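Local coordinates for protein acyl-coenzyme A oxidase (Caenorhabditis elegans, PDB 5K3H) that catalyses the FAD-dependent desaturation of fatty acyl-CoA substrates, passing the electrons to oxygen to give hydrogen peroxide, in the first step of peroxisomal beta-oxidation, at residues Asn516-Lys519 with Asn525-Ser528. Sequence-based numbering, arbitrary orientation.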
ATOM      1  N   ASN B 516     -35.773 -11.450  17.467  1.00 38.98           N
ATOM      2  CA  ASN B 516     -35.577 -12.779  18.032  1.00 38.09           C
ATOM      3  C   ASN B 516     -34.850 -12.738  19.373  1.00 36.59           C
ATOM      4  O   ASN B 516     -34.311 -13.760  19.813  1.00 36.10           O
ATOM      5  CB  ASN B 516     -34.830 -13.686  17.054  1.00 39.66           C
ATOM      6  CG  ASN B 516     -35.656 -13.994  15.832  1.00 41.76           C
ATOM      7  OD1 ASN B 516     -36.793 -13.515  15.709  1.00 45.54           O
ATOM      8  ND2 ASN B 516     -35.113 -14.808  14.927  1.00 43.95           N
ATOM      9  N   GLY B 517     -34.765 -11.574  20.004  1.00 38.62           N
ATOM     10  CA  GLY B 517     -34.288 -11.516  21.369  1.00 38.51           C
ATOM     11  C   GLY B 517     -32.850 -11.092  21.558  1.00 38.91           C
ATOM     12  O   GLY B 517     -32.395 -11.039  22.710  1.00 37.82           O
ATOM     13  N   GLU B 518     -32.108 -10.844  20.479  1.00 35.06           N
ATOM     14  CA  GLU B 518     -30.725 -10.417  20.617  1.00 34.30           C
ATOM     15  C   GLU B 518     -30.668  -9.030  21.228  1.00 32.29           C
ATOM     16  O   GLU B 518     -31.508  -8.176  20.939  1.00 30.61           O
ATOM     17  CB  GLU B 518     -30.037 -10.410  19.258  1.00 38.75           C
ATOM     18  CG  GLU B 518     -29.855 -11.796  18.689  1.00 40.46           C
ATOM     19  CD  GLU B 518     -28.533 -12.407  19.073  1.00 38.76           C
ATOM     20  OE1 GLU B 518     -27.884 -11.862  20.018  1.00 35.95           O
ATOM     21  OE2 GLU B 518     -28.188 -13.455  18.448  1.00 38.04           O
ATOM     22  N   LYS B 519     -29.641  -8.797  22.037  1.00 31.47           N
ATOM     23  CA  LYS B 519     -29.440  -7.492  22.629  1.00 30.70           C
ATOM     24  C   LYS B 519     -29.210  -6.565  21.442  1.00 27.96           C
ATOM     25  O   LYS B 519     -28.802  -7.014  20.370  1.00 24.72           O
ATOM     26  CB  LYS B 519     -28.223  -7.492  23.551  1.00 34.23           C
ATOM     27  CG  LYS B 519     -28.553  -7.234  25.013  1.00 40.80           C
ATOM     28  CD  LYS B 519     -28.475  -8.513  25.830  1.00 45.89           C
ATOM     29  CE  LYS B 519     -28.691  -8.236  27.309  1.00 50.51           C
ATOM     30  NZ  LYS B 519     -29.459  -9.326  27.973  1.00 51.38           N
ATOM     31  N   ASN B 525     -23.439  -5.504  16.200  1.00 24.20           N
ATOM     32  CA  ASN B 525     -22.155  -6.130  15.896  1.00 23.52           C
ATOM     33  C   ASN B 525     -22.307  -7.309  14.937  1.00 23.91           C
ATOM     34  O   ASN B 525     -21.505  -7.478  14.014  1.00 24.31           O
ATOM     35  CB  ASN B 525     -21.477  -6.590  17.183  1.00 23.32           C
ATOM     36  CG  ASN B 525     -20.070  -7.109  16.939  1.00 24.37           C
ATOM     37  OD1 ASN B 525     -19.363  -6.634  16.033  1.00 23.23           O
ATOM     38  ND2 ASN B 525     -19.654  -8.093  17.738  1.00 25.97           N
ATOM     39  N   LYS B 526     -23.310  -8.155  15.156  1.00 24.88           N
ATOM     40  CA  LYS B 526     -23.474  -9.305  14.283  1.00 26.15           C
ATOM     41  C   LYS B 526     -23.859  -8.909  12.869  1.00 24.22           C
ATOM     42  O   LYS B 526     -23.760  -9.751  11.974  1.00 22.14           O
ATOM     43  CB  LYS B 526     -24.518 -10.268  14.849  1.00 28.43           C
ATOM     44  CG  LYS B 526     -24.052 -11.089  16.033  1.00 30.27           C
ATOM     45  CD  LYS B 526     -25.076 -12.152  16.357  1.00 32.72           C
ATOM     46  CE  LYS B 526     -24.588 -13.052  17.479  1.00 37.00           C
ATOM     47  NZ  LYS B 526     -25.559 -14.172  17.756  1.00 39.60           N
ATOM     48  N   SER B 527     -24.271  -7.652  12.653  1.00 24.90           N
ATOM     49  CA  SER B 527     -24.683  -7.136  11.354  1.00 23.43           C
ATOM     50  C   SER B 527     -23.690  -6.160  10.744  1.00 22.71           C
ATOM     51  O   SER B 527     -23.922  -5.694   9.621  1.00 21.51           O
ATOM     52  CB  SER B 527     -26.022  -6.413  11.493  1.00 23.50           C
ATOM     53  OG  SER B 527     -26.991  -7.233  12.103  1.00 23.10           O
ATOM     54  N   SER B 528     -22.575  -5.876  11.427  1.00 22.53           N
ATOM     55  CA  SER B 528     -21.810  -4.658  11.157  1.00 22.08           C
ATOM     56  C   SER B 528     -21.125  -4.686   9.793  1.00 21.85           C
ATOM     57  O   SER B 528     -21.017  -3.635   9.148  1.00 21.97           O
ATOM     58  CB  SER B 528     -20.795  -4.409  12.284  1.00 21.61           C
ATOM     59  OG  SER B 528     -20.010  -5.557  12.564  1.00 21.55           O
TER
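The carboxylate of Glu518 is met by the ammonium group of Lys526, which approaches OE2 on its syn side, 29° out of the carboxylate plane. The resulting salt bridge, 2.8 Å from Lys526 NZ to Glu518 OE2, is one-sided, since OE1 of Glu518 stays 4.0 Å from that nitrogen. Beyond CG the lysine chain is fully extended, which carries its ammonium group across to the loop, whereas the glutamate chain bends at chi2 (-91°), and the two side chains cross at about a right angle. Were Glu518 an alanine, the Lys526 ammonium would probably lose its carboxylate mate and the end of the lysine chain be held less firmly. Within the helix, Ser528 N and Ser528 OG both donate to Asn525 O. Gly517, with positive phi, is the C-prime residue of the Schellman motif ending helix 489-515, and Lys519 occupies the N-cap position of helix 520-553. The salt bridge thus ties this interhelical turn to the second turn of the following helix, at the surface, where Glu518 and Lys526 both touch Leu513 of helix 489-515 and Gln338 NE2 of the second subunit donates a hydrogen bond to Lys526 O.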